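Local coordinates for fructosyl amine: oxygen oxidoreductase (Aspergillus fumigatus, PDB 3DJE), which oxidatively removes the sugar from fructosyl amino acids (Amadori products) as an FAD-dependent deglycating enzyme of the MSOX/MTOX family, at residues N49-I55 / A155-R161. Where two conformers were deposited one is given. Numbering follows the deposited sequence.
Sequences NDVNKVI and AGWAHAR. With FAD (flavin-adenine dinucleotide), chain C.
Strands 53-55 (extended; Lys53 phi/psi -137/150) and 156-158 pair antiparallel, axes 4.3 Å apart at closest; their N-to-C directions make 128°, a strong twist. Four backbone hydrogen bonds set the register: Lys53 N to Ala158 O (3.1 Å), Ala158 N to Lys53 O (2.9 Å), Ile55 N to Gly156 O (2.9 Å) and Gly156 N to Ile55 O (3.0 Å). Between them Val54 and Trp157 form the non-hydrogen-bonded pair, CA-CA 4.5 Å. The ladder ends at Lys53-Ala158; after N-cap His159 (chi1 t), whose ND1 accepts from Asn162 N, helix 160-173 begins, and Arg161 N donates to Asp50 O (2.8 Å). Val51 CA sits over the His159 ring face, 4.3 Å from the centroid and 20° off the normal, a CH-pi contact. Ile55 CG1 packs on Ala158 CB (3.8 Å); Trp157 (chi1 p) brings CE3 to 3.5 Å from Asn52 CB.

Strand 53-55 pairs with the flavin's N3/O4 edge much as with a neighbouring strand: Val54 N donates to FAD O4 (2.7 Å), FAD N3 to Val54 O (3.0 Å). Lys53 NZ salt-bridges Asp50 OD2 (3.1 Å; also paired with Lys276), donates to Ala47 O and, weakly, to FAD O2' (3.4 Å).

Strand 91-92 extends the sheet beyond 156-158, helix 64-83 packs on Ile55 and Ala158, and strand 256-259 meets Trp157 and Val54, which the substrate analogue touches.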
ATOM      1  N   ASN A  49       1.409   5.094  -5.915  1.00 11.06           N
ATOM      2  CA  ASN A  49       1.986   5.535  -7.171  1.00 10.88           C
ATOM      3  C   ASN A  49       3.014   4.526  -7.665  1.00 10.96           C
ATOM      4  O   ASN A  49       4.226   4.674  -7.446  1.00 11.86           O
ATOM      5  CB  ASN A  49       2.579   6.937  -7.067  1.00 11.35           C
ATOM      6  CG  ASN A  49       2.995   7.480  -8.419  1.00 11.53           C
ATOM      7  OD1 ASN A  49       3.009   6.746  -9.418  1.00 12.65           O
ATOM      8  ND2 ASN A  49       3.333   8.769  -8.469  1.00 10.08           N
ATOM      9  N   ASP A  50       2.507   3.491  -8.332  1.00 11.13           N
ATOM     10  CA  ASP A  50       3.305   2.325  -8.701  1.00 12.08           C
ATOM     11  C   ASP A  50       2.678   1.766  -9.973  1.00 11.71           C
ATOM     12  O   ASP A  50       1.457   1.876 -10.173  1.00 11.65           O
ATOM     13  CB  ASP A  50       3.151   1.316  -7.547  1.00 13.43           C
ATOM     14  CG  ASP A  50       4.205   0.219  -7.517  1.00 18.68           C
ATOM     15  OD1 ASP A  50       4.783  -0.133  -8.564  1.00 22.67           O
ATOM     16  OD2 ASP A  50       4.412  -0.338  -6.401  1.00 22.90           O
ATOM     17  N   VAL A  51       3.491   1.153 -10.832  1.00 10.50           N
ATOM     18  CA  VAL A  51       2.944   0.567 -12.081  1.00 11.01           C
ATOM     19  C   VAL A  51       2.138  -0.730 -11.874  1.00 10.97           C
ATOM     20  O   VAL A  51       1.368  -1.152 -12.750  1.00 11.33           O
ATOM     21  CB  VAL A  51       4.043   0.411 -13.202  1.00 11.97           C
ATOM     22  CG1 VAL A  51       4.590   1.774 -13.601  1.00 14.67           C
ATOM     23  CG2 VAL A  51       5.168  -0.549 -12.773  1.00 13.18           C
ATOM     24  N   ASN A  52       2.272  -1.330 -10.703  0.50 10.11           N
ATOM     25  CA  ASN A  52       1.454  -2.487 -10.380  0.50  9.65           C
ATOM     26  C   ASN A  52       1.429  -2.777  -8.907  0.50  9.73           C
ATOM     27  O   ASN A  52       2.399  -2.527  -8.179  0.50  9.88           O
ATOM     28  CB  ASN A  52       1.893  -3.735 -11.150  0.50  9.56           C
ATOM     29  CG  ASN A  52       3.403  -3.838 -11.273  0.50 10.07           C
ATOM     30  OD1 ASN A  52       4.139  -3.579 -10.316  0.50 12.11           O
ATOM     31  ND2 ASN A  52       3.871  -4.204 -12.462  0.50 11.09           N
ATOM     32  N   LYS A  53       0.287  -3.299  -8.493  1.00  9.57           N
ATOM     33  CA  LYS A  53       0.077  -3.803  -7.136  1.00  9.96           C
ATOM     34  C   LYS A  53      -0.668  -5.126  -7.227  1.00 10.36           C
ATOM     35  O   LYS A  53      -1.478  -5.343  -8.144  1.00 10.25           O
ATOM     36  CB  LYS A  53      -0.746  -2.822  -6.284  1.00 10.71           C
ATOM     37  CG  LYS A  53      -0.094  -1.453  -6.023  1.00 10.66           C
ATOM     38  CD  LYS A  53       1.084  -1.510  -5.061  1.00 12.89           C
ATOM     39  CE  LYS A  53       1.412  -0.094  -4.629  1.00 14.63           C
ATOM     40  NZ  LYS A  53       2.703   0.040  -3.891  1.00 16.34           N
ATOM     41  N   VAL A  54      -0.428  -5.998  -6.253  1.00 10.55           N
ATOM     42  CA  VAL A  54      -1.134  -7.278  -6.208  1.00 11.25           C
ATOM     43  C   VAL A  54      -2.570  -7.062  -5.713  1.00 10.78           C
ATOM     44  O   VAL A  54      -2.797  -6.363  -4.717  1.00 11.15           O
ATOM     45  CB  VAL A  54      -0.443  -8.281  -5.261  1.00 11.32           C
ATOM     46  CG1 VAL A  54      -1.138  -9.637  -5.346  1.00 12.56           C
ATOM     47  CG2 VAL A  54       1.014  -8.450  -5.617  1.00 12.33           C
ATOM     48  N   ILE A  55      -3.517  -7.701  -6.393  1.00 11.16           N
ATOM     49  CA  ILE A  55      -4.911  -7.744  -5.961  1.00 11.88           C
ATOM     50  C   ILE A  55      -5.266  -9.207  -5.680  1.00 12.95           C
ATOM     51  O   ILE A  55      -5.314 -10.028  -6.597  1.00 13.19           O
ATOM     52  CB  ILE A  55      -5.861  -7.173  -7.051  1.00 11.68           C
ATOM     53  CG1 ILE A  55      -5.374  -5.798  -7.548  1.00 11.47           C
ATOM     54  CG2 ILE A  55      -7.323  -7.185  -6.553  1.00 13.02           C
ATOM     55  CD1 ILE A  55      -5.285  -4.721  -6.477  1.00 11.22           C
ATOM     56  N   ALA A 155      -7.266 -13.621  -8.997  1.00 13.83           N
ATOM     57  CA  ALA A 155      -6.190 -12.836  -8.374  1.00 13.24           C
ATOM     58  C   ALA A 155      -5.312 -12.325  -9.490  1.00 12.71           C
ATOM     59  O   ALA A 155      -5.249 -12.915 -10.572  1.00 12.89           O
ATOM     60  CB  ALA A 155      -5.372 -13.698  -7.440  1.00 13.10           C
ATOM     61  N   GLY A 156      -4.603 -11.240  -9.231  1.00 12.25           N
ATOM     62  CA  GLY A 156      -3.785 -10.678 -10.281  1.00 11.43           C
ATOM     63  C   GLY A 156      -3.172  -9.387  -9.826  1.00 11.15           C
ATOM     64  O   GLY A 156      -2.676  -9.281  -8.697  1.00 10.95           O
ATOM     65  N   TRP A 157      -3.161  -8.420 -10.735  1.00  9.98           N
ATOM     66  CA  TRP A 157      -2.571  -7.130 -10.423  1.00 10.18           C
ATOM     67  C   TRP A 157      -3.367  -5.970 -11.003  1.00 10.20           C
ATOM     68  O   TRP A 157      -4.145  -6.148 -11.942  1.00 10.22           O
ATOM     69  CB  TRP A 157      -1.113  -7.093 -10.897  1.00 10.29           C
ATOM     70  CG  TRP A 157      -0.943  -7.181 -12.386  1.00  9.71           C
ATOM     71  CD1 TRP A 157      -0.833  -8.327 -13.148  1.00 10.32           C
ATOM     72  CD2 TRP A 157      -0.852  -6.082 -13.299  1.00  9.84           C
ATOM     73  NE1 TRP A 157      -0.666  -7.986 -14.484  1.00 11.38           N
ATOM     74  CE2 TRP A 157      -0.661  -6.620 -14.596  1.00 11.04           C
ATOM     75  CE3 TRP A 157      -0.878  -4.686 -13.143  1.00 11.32           C
ATOM     76  CZ2 TRP A 157      -0.547  -5.804 -15.743  1.00 10.52           C
ATOM     77  CZ3 TRP A 157      -0.740  -3.879 -14.283  1.00 10.18           C
ATOM     78  CH2 TRP A 157      -0.574  -4.443 -15.558  1.00 11.82           C
ATOM     79  N   ALA A 158      -3.200  -4.786 -10.406  1.00  9.51           N
ATOM     80  CA  ALA A 158      -3.822  -3.560 -10.937  1.00  9.72           C
ATOM     81  C   ALA A 158      -2.769  -2.550 -11.300  1.00 10.00           C
ATOM     82  O   ALA A 158      -1.740  -2.466 -10.622  1.00 10.27           O
ATOM     83  CB  ALA A 158      -4.757  -2.940  -9.918  1.00  9.79           C
ATOM     84  N   HIS A 159      -3.028  -1.780 -12.357  1.00  9.59           N
ATOM     85  CA  HIS A 159      -2.179  -0.631 -12.653  1.00  9.80           C
ATOM     86  C   HIS A 159      -2.465   0.478 -11.664  1.00  9.40           C
ATOM     87  O   HIS A 159      -3.391   1.280 -11.855  1.00  9.29           O
ATOM     88  CB  HIS A 159      -2.315  -0.149 -14.093  1.00  9.82           C
ATOM     89  CG  HIS A 159      -1.178   0.724 -14.507  1.00 10.70           C
ATOM     90  ND1 HIS A 159      -0.862   1.889 -13.841  1.00  9.88           N
ATOM     91  CD2 HIS A 159      -0.224   0.559 -15.456  1.00 10.15           C
ATOM     92  CE1 HIS A 159       0.211   2.430 -14.396  1.00 11.74           C
ATOM     93  NE2 HIS A 159       0.621   1.639 -15.375  1.00 12.67           N
ATOM     94  N   ALA A 160      -1.683   0.498 -10.588  1.00  9.41           N
ATOM     95  CA  ALA A 160      -2.012   1.332  -9.427  1.00  9.35           C
ATOM     96  C   ALA A 160      -2.049   2.825  -9.743  1.00 10.06           C
ATOM     97  O   ALA A 160      -3.039   3.521  -9.431  1.00  9.64           O
ATOM     98  CB  ALA A 160      -1.054   1.036  -8.240  1.00  9.94           C
ATOM     99  N   ARG A 161      -0.985   3.308 -10.374  1.00 10.28           N
ATOM    100  CA  ARG A 161      -0.903   4.720 -10.722  1.00 10.30           C
ATOM    101  C   ARG A 161      -2.073   5.149 -11.615  1.00 10.36           C
ATOM    102  O   ARG A 161      -2.738   6.164 -11.340  1.00  9.99           O
ATOM    103  CB  ARG A 161       0.426   5.037 -11.383  1.00 10.56           C
ATOM    104  CG  ARG A 161       0.548   6.502 -11.775  1.00 12.06           C
ATOM    105  CD  ARG A 161       1.609   6.673 -12.855  1.00 19.00           C
ATOM    106  NE  ARG A 161       1.067   6.226 -14.137  1.00 21.22           N
ATOM    107  CZ  ARG A 161       1.775   5.917 -15.222  1.00 22.07           C
ATOM    108  NH1 ARG A 161       3.112   5.984 -15.238  1.00 23.50           N
ATOM    109  NH2 ARG A 161       1.133   5.534 -16.304  1.00 19.56           N
TER
HETATM  110  PA  FAD C 500      -0.481   6.979   0.408  1.00  9.66           P
HETATM  111  O1A FAD C 500      -1.114   6.472  -0.814  1.00 10.32           O
HETATM  112  O2A FAD C 500       1.002   6.853   0.552  1.00  9.99           O
HETATM  113  O5B FAD C 500      -0.950   8.487   0.502  1.00 10.46           O
HETATM  114  C5B FAD C 500      -0.460   9.394   1.493  1.00 10.37           C
HETATM  115  C4B FAD C 500      -0.620  10.807   0.916  1.00 11.02           C
HETATM  116  O4B FAD C 500      -0.332  11.664   2.036  1.00  9.92           O
HETATM  117  C3B FAD C 500       0.494  11.034  -0.132  1.00 11.02           C
HETATM  118  O3B FAD C 500      -0.061  11.350  -1.419  1.00 12.08           O
HETATM  119  C2B FAD C 500       1.259  12.223   0.472  1.00  9.60           C
HETATM  120  O2B FAD C 500       1.701  13.177  -0.544  1.00 12.18           O
HETATM  121  C1B FAD C 500       0.216  12.812   1.464  1.00 11.05           C
HETATM  122  N9A FAD C 500       0.933  13.745   2.386  1.00 10.58           N
HETATM  123  C8A FAD C 500       2.145  13.595   2.960  1.00 10.90           C
HETATM  124  N7A FAD C 500       2.432  14.706   3.671  1.00  9.14           N
HETATM  125  C5A FAD C 500       1.400  15.551   3.540  1.00  8.71           C
HETATM  126  C6A FAD C 500       1.132  16.838   4.021  1.00  9.40           C
HETATM  127  N6A FAD C 500       2.043  17.479   4.792  1.00 10.29           N
HETATM  128  N1A FAD C 500      -0.036  17.423   3.692  1.00  9.55           N
HETATM  129  C2A FAD C 500      -0.937  16.801   2.922  1.00  9.77           C
HETATM  130  N3A FAD C 500      -0.711  15.573   2.442  1.00  8.96           N
HETATM  131  C4A FAD C 500       0.447  14.938   2.741  1.00  8.87           C
HETATM  132  N1  FAD C 500      -0.951  -2.901  -1.232  1.00  9.29           N
HETATM  133  C2  FAD C 500      -1.733  -3.822  -1.925  1.00  9.88           C
HETATM  134  O2  FAD C 500      -2.949  -3.904  -1.740  1.00 10.41           O
HETATM  135  N3  FAD C 500      -1.117  -4.674  -2.843  1.00  9.88           N
HETATM  136  C4  FAD C 500       0.254  -4.635  -3.075  1.00 11.21           C
HETATM  137  O4  FAD C 500       0.764  -5.403  -3.900  1.00 10.70           O
HETATM  138  C4X FAD C 500       1.032  -3.715  -2.356  1.00 10.49           C
HETATM  139  N5  FAD C 500       2.410  -3.660  -2.552  1.00 11.11           N
HETATM  140  C5X FAD C 500       3.143  -2.629  -1.968  1.00  9.98           C
HETATM  141  C6  FAD C 500       4.474  -2.465  -2.341  1.00 11.30           C
HETATM  142  C7  FAD C 500       5.222  -1.420  -1.815  1.00 11.37           C
HETATM  143  C7M FAD C 500       6.692  -1.303  -2.245  1.00 11.77           C
HETATM  144  C8  FAD C 500       4.637  -0.514  -0.932  1.00 10.75           C
HETATM  145  C8M FAD C 500       5.452   0.693  -0.410  1.00 11.57           C
HETATM  146  C9  FAD C 500       3.291  -0.674  -0.574  1.00 10.37           C
HETATM  147  C9A FAD C 500       2.532  -1.727  -1.100  1.00  9.09           C
HETATM  148  N10 FAD C 500       1.182  -1.921  -0.749  1.00  9.79           N
HETATM  149  C10 FAD C 500       0.418  -2.858  -1.445  1.00  9.91           C
HETATM  150  C1' FAD C 500       0.568  -1.134   0.330  1.00  8.36           C
HETATM  151  C2' FAD C 500      -0.179   0.063  -0.260  1.00  8.62           C
HETATM  152  O2' FAD C 500       0.609   0.663  -1.311  1.00  9.46           O
HETATM  153  C3' FAD C 500      -0.454   1.077   0.847  1.00  7.33           C
HETATM  154  O3' FAD C 500      -0.992   0.388   1.995  1.00  9.64           O
HETATM  155  C4' FAD C 500      -1.476   2.137   0.421  1.00  8.43           C
HETATM  156  O4' FAD C 500      -1.195   2.651  -0.880  1.00  9.75           O
HETATM  157  C5' FAD C 500      -1.443   3.288   1.433  1.00  9.58           C
HETATM  158  O5' FAD C 500      -2.436   4.266   1.082  1.00  8.86           O
HETATM  159  P   FAD C 500      -2.566   5.619   1.933  1.00  9.27           P
HETATM  160  O1P FAD C 500      -2.705   5.272   3.379  1.00  9.53           O
HETATM  161  O2P FAD C 500      -3.602   6.421   1.251  1.00  9.14           O
HETATM  162  O3P FAD C 500      -1.155   6.364   1.737  1.00  9.07           O